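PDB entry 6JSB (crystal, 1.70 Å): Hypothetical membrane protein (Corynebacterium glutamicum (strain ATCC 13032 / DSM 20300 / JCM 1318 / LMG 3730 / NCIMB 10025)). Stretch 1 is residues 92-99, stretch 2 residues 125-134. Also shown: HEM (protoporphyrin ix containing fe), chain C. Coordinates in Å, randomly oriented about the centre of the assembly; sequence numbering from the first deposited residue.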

ATOM      1  N   PRO A  92     -15.113 -15.808  -4.904  1.00 22.17           N
ATOM      2  CA  PRO A  92     -14.595 -14.454  -4.716  1.00 22.73           C
ATOM      3  C   PRO A  92     -15.262 -13.698  -3.587  1.00 25.01           C
ATOM      4  O   PRO A  92     -14.658 -12.728  -3.088  1.00 23.80           O
ATOM      5  CB  PRO A  92     -14.879 -13.779  -6.060  1.00 28.18           C
ATOM      6  CG  PRO A  92     -14.818 -14.953  -7.060  1.00 29.15           C
ATOM      7  CD  PRO A  92     -15.527 -16.049  -6.308  1.00 26.23           C
ATOM      8  N   ASP A  93     -16.467 -14.106  -3.200  1.00 23.25           N
ATOM      9  CA  ASP A  93     -17.239 -13.449  -2.141  1.00 22.60           C
ATOM     10  C   ASP A  93     -16.982 -14.048  -0.763  1.00 24.38           C
ATOM     11  O   ASP A  93     -17.677 -13.677   0.206  1.00 25.06           O
ATOM     12  CB  ASP A  93     -18.722 -13.579  -2.465  1.00 27.72           C
ATOM     13  CG  ASP A  93     -19.112 -12.851  -3.737  1.00 36.92           C
ATOM     14  OD1 ASP A  93     -18.444 -11.879  -4.079  1.00 40.27           O
ATOM     15  OD2 ASP A  93     -20.124 -13.241  -4.359  1.00 43.91           O
ATOM     16  N   ASN A  94     -16.048 -15.006  -0.645  1.00 21.42           N
ATOM     17  CA  ASN A  94     -15.941 -15.736   0.613  1.00 19.32           C
ATOM     18  C   ASN A  94     -14.529 -15.771   1.191  1.00 18.49           C
ATOM     19  O   ASN A  94     -14.250 -16.621   2.049  1.00 21.87           O
ATOM     20  CB  ASN A  94     -16.496 -17.160   0.443  1.00 20.16           C
ATOM     21  CG  ASN A  94     -18.023 -17.165   0.491  1.00 27.71           C
ATOM     22  OD1 ASN A  94     -18.582 -17.098   1.567  1.00 27.12           O
ATOM     23  ND2 ASN A  94     -18.688 -17.162  -0.661  1.00 24.67           N
ATOM     24  N   PHE A  95     -13.630 -14.853   0.792  1.00 17.75           N
ATOM     25  CA  PHE A  95     -12.310 -14.789   1.409  1.00 19.20           C
ATOM     26  C   PHE A  95     -12.424 -14.071   2.761  1.00 20.39           C
ATOM     27  O   PHE A  95     -12.833 -12.904   2.829  1.00 20.21           O
ATOM     28  CB  PHE A  95     -11.337 -14.050   0.497  1.00 18.66           C
ATOM     29  CG  PHE A  95     -10.896 -14.859  -0.683  1.00 17.57           C
ATOM     30  CD1 PHE A  95     -10.011 -15.888  -0.502  1.00 17.52           C
ATOM     31  CD2 PHE A  95     -11.370 -14.564  -1.967  1.00 16.95           C
ATOM     32  CE1 PHE A  95      -9.551 -16.614  -1.625  1.00 20.33           C
ATOM     33  CE2 PHE A  95     -10.941 -15.303  -3.095  1.00 20.02           C
ATOM     34  CZ  PHE A  95     -10.028 -16.333  -2.899  1.00 20.94           C
ATOM     35  N   ILE A  96     -12.097 -14.768   3.838  1.00 17.44           N
ATOM     36  CA  ILE A  96     -12.151 -14.085   5.149  1.00 19.75           C
ATOM     37  C   ILE A  96     -11.160 -12.939   5.224  1.00 19.98           C
ATOM     38  O   ILE A  96     -11.444 -11.895   5.846  1.00 18.50           O
ATOM     39  CB  ILE A  96     -11.936 -15.106   6.275  1.00 18.05           C
ATOM     40  CG1 ILE A  96     -13.191 -16.019   6.297  1.00 19.52           C
ATOM     41  CG2 ILE A  96     -11.776 -14.359   7.593  1.00 21.23           C
ATOM     42  CD1 ILE A  96     -13.035 -17.271   7.208  1.00 23.73           C
ATOM     43  N   LEU A  97      -9.966 -13.111   4.650  1.00 17.10           N
ATOM     44  CA  LEU A  97      -8.987 -12.051   4.533  1.00 14.75           C
ATOM     45  C   LEU A  97      -9.148 -11.496   3.119  1.00 17.17           C
ATOM     46  O   LEU A  97      -8.969 -12.216   2.112  1.00 16.51           O
ATOM     47  CB  LEU A  97      -7.564 -12.566   4.805  1.00 15.67           C
ATOM     48  CG  LEU A  97      -6.484 -11.488   4.883  1.00 16.23           C
ATOM     49  CD1 LEU A  97      -5.264 -12.208   5.460  1.00 14.43           C
ATOM     50  CD2 LEU A  97      -6.163 -10.897   3.482  1.00 16.53           C
ATOM     51  N   ASP A  98      -9.565 -10.234   3.020  1.00 16.99           N
ATOM     52  CA  ASP A  98      -9.791  -9.654   1.693  1.00 14.86           C
ATOM     53  C   ASP A  98      -9.464  -8.171   1.821  1.00 16.95           C
ATOM     54  O   ASP A  98     -10.239  -7.408   2.409  1.00 17.59           O
ATOM     55  CB  ASP A  98     -11.242  -9.897   1.241  1.00 18.16           C
ATOM     56  CG  ASP A  98     -11.486  -9.532  -0.213  1.00 19.49           C
ATOM     57  OD1 ASP A  98     -10.886  -8.552  -0.710  1.00 21.46           O
ATOM     58  OD2 ASP A  98     -12.351 -10.196  -0.881  1.00 20.34           O
ATOM     59  N   LEU A  99      -8.290  -7.810   1.334  1.00 15.27           N
ATOM     60  CA  LEU A  99      -7.652  -6.514   1.617  1.00 14.38           C
ATOM     61  C   LEU A  99      -7.240  -5.843   0.307  1.00 15.72           C
ATOM     62  O   LEU A  99      -6.655  -6.485  -0.572  1.00 15.39           O
ATOM     63  CB  LEU A  99      -6.380  -6.758   2.463  1.00 14.47           C
ATOM     64  CG  LEU A  99      -5.450  -5.548   2.630  1.00 15.02           C
ATOM     65  CD1 LEU A  99      -6.069  -4.408   3.458  1.00 15.06           C
ATOM     66  CD2 LEU A  99      -4.164  -6.023   3.350  1.00 16.17           C
ATOM     67  N   VAL A 125     -13.084 -10.807  12.589  1.00 24.24           N
ATOM     68  CA  VAL A 125     -14.034 -11.076  13.669  1.00 23.99           C
ATOM     69  C   VAL A 125     -13.622 -12.386  14.339  1.00 28.08           C
ATOM     70  O   VAL A 125     -13.335 -12.418  15.546  1.00 32.37           O
ATOM     71  CB  VAL A 125     -15.478 -11.120  13.134  1.00 22.94           C
ATOM     72  CG1 VAL A 125     -16.462 -11.544  14.238  1.00 26.78           C
ATOM     73  CG2 VAL A 125     -15.855  -9.745  12.636  1.00 26.94           C
ATOM     74  N   ASP A 126     -13.589 -13.476  13.576  1.00 27.43           N
ATOM     75  CA  ASP A 126     -13.078 -14.756  14.043  1.00 26.94           C
ATOM     76  C   ASP A 126     -12.796 -15.587  12.805  1.00 28.35           C
ATOM     77  O   ASP A 126     -12.979 -15.125  11.674  1.00 29.34           O
ATOM     78  CB  ASP A 126     -14.039 -15.465  15.011  1.00 28.17           C
ATOM     79  CG  ASP A 126     -15.395 -15.759  14.398  1.00 33.14           C
ATOM     80  OD1 ASP A 126     -15.497 -16.097  13.199  1.00 32.89           O
ATOM     81  OD2 ASP A 126     -16.400 -15.736  15.157  1.00 35.18           O
ATOM     82  N   THR A 127     -12.335 -16.809  13.017  1.00 27.02           N
ATOM     83  CA  THR A 127     -11.839 -17.587  11.893  1.00 30.38           C
ATOM     84  C   THR A 127     -12.934 -18.274  11.109  1.00 30.19           C
ATOM     85  O   THR A 127     -12.604 -19.034  10.177  1.00 33.67           O
ATOM     86  CB  THR A 127     -10.842 -18.632  12.366  1.00 33.36           C
ATOM     87  OG1 THR A 127     -11.533 -19.560  13.209  1.00 34.02           O
ATOM     88  CG2 THR A 127      -9.707 -17.950  13.133  1.00 28.33           C
ATOM     89  N   LYS A 128     -14.208 -18.059  11.466  1.00 28.53           N
ATOM     90  CA  LYS A 128     -15.334 -18.701  10.802  1.00 30.43           C
ATOM     91  C   LYS A 128     -16.337 -17.680  10.261  1.00 29.35           C
ATOM     92  O   LYS A 128     -17.498 -18.038   9.991  1.00 34.04           O
ATOM     93  CB  LYS A 128     -16.041 -19.681  11.755  1.00 34.21           C
ATOM     94  CG  LYS A 128     -15.111 -20.799  12.262  1.00 48.71           C
ATOM     95  CD  LYS A 128     -14.662 -21.683  11.089  1.00 55.44           C
ATOM     96  CE  LYS A 128     -13.592 -22.709  11.465  1.00 58.87           C
ATOM     97  NZ  LYS A 128     -13.160 -23.515  10.266  1.00 58.79           N
ATOM     98  N   THR A 129     -15.923 -16.427  10.111  1.00 26.38           N
ATOM     99  CA  THR A 129     -16.813 -15.340   9.704  1.00 25.61           C
ATOM    100  C   THR A 129     -16.198 -14.620   8.508  1.00 23.67           C
ATOM    101  O   THR A 129     -15.051 -14.178   8.588  1.00 25.99           O
ATOM    102  CB  THR A 129     -16.985 -14.331  10.841  1.00 27.58           C
ATOM    103  OG1 THR A 129     -17.589 -15.001  11.955  1.00 28.87           O
ATOM    104  CG2 THR A 129     -17.875 -13.165  10.404  1.00 24.62           C
ATOM    105  N   VAL A 130     -17.004 -14.414   7.463  1.00 25.43           N
ATOM    106  CA  VAL A 130     -16.635 -13.555   6.311  1.00 19.68           C
ATOM    107  C   VAL A 130     -17.192 -12.166   6.631  1.00 21.50           C
ATOM    108  O   VAL A 130     -18.350 -11.858   6.317  1.00 26.18           O
ATOM    109  CB  VAL A 130     -17.208 -14.090   4.997  1.00 20.77           C
ATOM    110  CG1 VAL A 130     -16.747 -13.201   3.822  1.00 22.13           C
ATOM    111  CG2 VAL A 130     -16.703 -15.533   4.750  1.00 22.92           C
ATOM    112  N   ALA A 131     -16.394 -11.340   7.291  1.00 20.66           N
ATOM    113  CA  ALA A 131     -17.006 -10.131   7.839  1.00 24.87           C
ATOM    114  C   ALA A 131     -17.106  -8.971   6.811  1.00 24.45           C
ATOM    115  O   ALA A 131     -16.479  -8.947   5.763  1.00 22.27           O
ATOM    116  CB  ALA A 131     -16.200  -9.676   9.069  1.00 25.05           C
ATOM    117  N   ASP A 132     -17.913  -7.968   7.148  1.00 21.41           N
ATOM    118  CA  ASP A 132     -18.127  -6.852   6.239  1.00 20.80           C
ATOM    119  C   ASP A 132     -16.827  -6.054   6.050  1.00 22.03           C
ATOM    120  O   ASP A 132     -15.970  -5.971   6.948  1.00 21.93           O
ATOM    121  CB  ASP A 132     -19.202  -5.910   6.792  1.00 19.79           C
ATOM    122  CG  ASP A 132     -20.621  -6.499   6.690  1.00 29.04           C
ATOM    123  OD1 ASP A 132     -21.457  -6.271   7.585  1.00 37.85           O
ATOM    124  OD2 ASP A 132     -20.845  -7.200   5.728  1.00 31.29           O
ATOM    125  N   PHE A 133     -16.698  -5.443   4.877  1.00 22.86           N
ATOM    126  CA  PHE A 133     -15.535  -4.591   4.625  1.00 21.29           C
ATOM    127  C   PHE A 133     -15.524  -3.302   5.470  1.00 21.11           C
ATOM    128  O   PHE A 133     -16.544  -2.599   5.581  1.00 24.09           O
ATOM    129  CB  PHE A 133     -15.512  -4.198   3.169  1.00 21.36           C
ATOM    130  CG  PHE A 133     -15.193  -5.346   2.261  1.00 22.74           C
ATOM    131  CD1 PHE A 133     -13.894  -5.752   2.115  1.00 19.67           C
ATOM    132  CD2 PHE A 133     -16.196  -5.987   1.563  1.00 24.58           C
ATOM    133  CE1 PHE A 133     -13.578  -6.795   1.268  1.00 22.10           C
ATOM    134  CE2 PHE A 133     -15.901  -7.071   0.687  1.00 24.13           C
ATOM    135  CZ  PHE A 133     -14.579  -7.468   0.544  1.00 22.41           C
ATOM    136  N   LEU A 134     -14.360  -2.997   6.041  1.00 21.22           N
ATOM    137  CA  LEU A 134     -14.013  -1.662   6.530  1.00 25.06           C
ATOM    138  C   LEU A 134     -13.449  -0.902   5.330  1.00 24.48           C
ATOM    139  O   LEU A 134     -12.711  -1.474   4.510  1.00 21.18           O
ATOM    140  CB  LEU A 134     -12.931  -1.761   7.624  1.00 22.46           C
ATOM    141  CG  LEU A 134     -13.245  -2.730   8.768  1.00 25.70           C
ATOM    142  CD1 LEU A 134     -12.072  -2.946   9.682  1.00 25.73           C
ATOM    143  CD2 LEU A 134     -14.385  -2.162   9.554  1.00 28.23           C
TER
HETATM  144  CHA HEM C 301      -0.979 -13.786  10.712  0.56 20.76           C
HETATM  145  CHB HEM C 301      -4.443 -17.177  10.679  0.56 17.18           C
HETATM  146  CHC HEM C 301      -7.624 -13.777   9.190  0.56 19.21           C
HETATM  147  CHD HEM C 301      -4.036 -10.454   8.908  0.56 17.66           C
HETATM  148  C1A HEM C 301      -1.678 -14.962  10.900  0.56 19.45           C
HETATM  149  C2A HEM C 301      -1.109 -16.135  11.536  0.56 20.85           C
HETATM  150  C3A HEM C 301      -2.048 -17.111  11.533  0.56 21.53           C
HETATM  151  C4A HEM C 301      -3.235 -16.542  10.895  0.56 18.33           C
HETATM  152  CMA HEM C 301      -1.924 -18.561  12.094  0.56 20.53           C
HETATM  153  CAA HEM C 301       0.324 -16.193  12.107  0.56 26.24           C
HETATM  154  CBA HEM C 301       1.269 -16.776  11.067  0.56 36.06           C
HETATM  155  CGA HEM C 301       2.698 -16.511  11.487  0.56 44.38           C
HETATM  156  O1A HEM C 301       3.619 -17.032  10.799  0.56 44.44           O
HETATM  157  O2A HEM C 301       2.895 -15.766  12.500  0.56 48.89           O
HETATM  158  C1B HEM C 301      -5.588 -16.553  10.268  0.56 18.18           C
HETATM  159  C2B HEM C 301      -6.891 -17.203  10.118  0.56 19.98           C
HETATM  160  C3B HEM C 301      -7.774 -16.272   9.716  0.56 19.95           C
HETATM  161  C4B HEM C 301      -7.068 -14.994   9.561  0.56 19.21           C
HETATM  162  CMB HEM C 301      -7.110 -18.706  10.450  0.56 25.18           C
HETATM  163  CAB HEM C 301      -9.294 -16.414   9.405  0.56 20.40           C
HETATM  164  CBB HEM C 301      -9.844 -17.597   9.114  0.56 26.56           C
HETATM  165  C1C HEM C 301      -6.940 -12.577   8.968  0.56 18.55           C
HETATM  166  C2C HEM C 301      -7.528 -11.350   8.486  0.56 16.52           C
HETATM  167  C3C HEM C 301      -6.541 -10.431   8.356  0.56 16.88           C
HETATM  168  C4C HEM C 301      -5.301 -11.043   8.825  0.56 17.57           C
HETATM  169  CMC HEM C 301      -9.007 -11.169   8.057  0.56 18.04           C
HETATM  170  CAC HEM C 301      -6.789  -9.034   7.814  0.56 17.61           C
HETATM  171  CBC HEM C 301      -5.819  -8.439   7.136  0.56 15.58           C
HETATM  172  C1D HEM C 301      -2.910 -11.086   9.390  0.56 19.00           C
HETATM  173  C2D HEM C 301      -1.618 -10.454   9.537  0.56 16.96           C
HETATM  174  C3D HEM C 301      -0.747 -11.356  10.036  0.56 15.96           C
HETATM  175  C4D HEM C 301      -1.462 -12.611  10.202  0.56 17.97           C
HETATM  176  CMD HEM C 301      -1.373  -8.962   9.222  0.56 16.49           C
HETATM  177  CAD HEM C 301       0.758 -11.098  10.353  0.56 17.49           C
HETATM  178  CBD HEM C 301       1.555 -11.594   9.118  0.56 18.36           C
HETATM  179  CGD HEM C 301       3.031 -11.309   9.390  0.56 17.70           C
HETATM  180  O1D HEM C 301       3.614 -12.061  10.244  0.56 19.42           O
HETATM  181  O2D HEM C 301       3.559 -10.327   8.761  0.56 17.70           O
HETATM  182  NA  HEM C 301      -3.013 -15.218  10.523  0.56 19.58           N
HETATM  183  NB  HEM C 301      -5.738 -15.238   9.882  0.56 15.45           N
HETATM  184  NC  HEM C 301      -5.579 -12.341   9.187  0.56 19.16           N
HETATM  185  ND  HEM C 301      -2.756 -12.389   9.781  0.56 16.82           N
HETATM  186 FE   HEM C 301      -4.283 -13.793   9.576  0.56 17.53          FE
HETATM  187  O   HOH W   1     -13.456 -11.280   7.815  1.00 20.50           O

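No direct hydrogen bond joins the two stretches. Any pair that touches is at least 30 residues apart in sequence, and the contact consists of apolar packing, carbon-to-carbonyl contact and one bridging water. Together they bury 363 Å², counting both sides. The backbones come nearest at Ile-96 and Val-130, whose CA atoms lie 4.7 Å apart, and have diverged by Asp-98 and Phe-133, where the CA separation is 8.2 Å. The backbones approach closely over a short span without a hydrogen-bonded register between them.

Pro-92 opens stretch 1 beyond reach of stretch 2. Contact begins with Asp-93, through its backbone: Asp-93 O lies 3.8 Å from Val-130 CG1. Asn-94 continues the same surface, with Asn-94 O 3.8 Å from Val-130 CG2 and, from the side chain, Asn-94 OD1 4.0 Å from the same Val-130 CG2. Phe-95 directs its CA-to-CB bond away and contributes its carbonyl, Phe-95 O standing 4.0 Å from Val-130 CG1. Val-130, with chi1 at -178° (t), thus sets its two methyl groups against three successive backbone carbonyls. Methyl groups cannot satisfy these oxygens, so the contacts are van der Waals in character.

Ile-96 is the centre of the interface, with 88 Å² covered by stretch 2, closely matched by the 84 Å² of Val-130 covered in return. Its CA-to-CB bond points sideways, but the m,t rotamer (chi1 -69°, chi2 170°) carries the end of the side chain nearer. Ile-96 CG1 meets Val-130 CG2 at 3.9 Å, the apolar side-chain pair of the interface. Elsewhere Ile-96 meets main-chain oxygens: CD1 is 3.5 Å from Thr-127 O, and CG2 is 3.4 Å from Thr-129 O. The loop that supplies these carbonyls is braced by the Asp-126 carboxylate, since Asp-126 OD1 accepts hydrogen bonds from Lys-128 N (2.9 Å, 154°) and from Thr-129 OG1 (2.7 Å).

The polar link is indirect. Water 1 donates to Ile-96 O at 2.9 Å and accepts from Ala-131 N at 3.0 Å, joining the two backbones just beside the closest CA approach. The heme also borders both stretches: its CMC methyl carbon lies 3.4 Å from Ile-96 O, and its CBB carbon lies 3.3 Å from Thr-127 O.

The chain turns a corner at Ile-96 and Leu-97. Leu-97 is out of reach of stretch 2 and instead packs on the heme, with Leu-97 CD1 3.6 Å from HEM C4C. Asp-98 then points its CA-to-CB bond toward stretch 2 and meets the end of the Phe-133 side chain: Asp-98 O is 3.6 Å from Phe-133 CE1, and Asp-98 CG is 3.7 Å from the same CE1. The carbonyl oxygen sits at the ring edge, near its plane, where the weakly positive aromatic hydrogens favour an oxygen. Leu-99 turns its CA-to-CB bond away and makes no contact, so the interface ends at Asp-98.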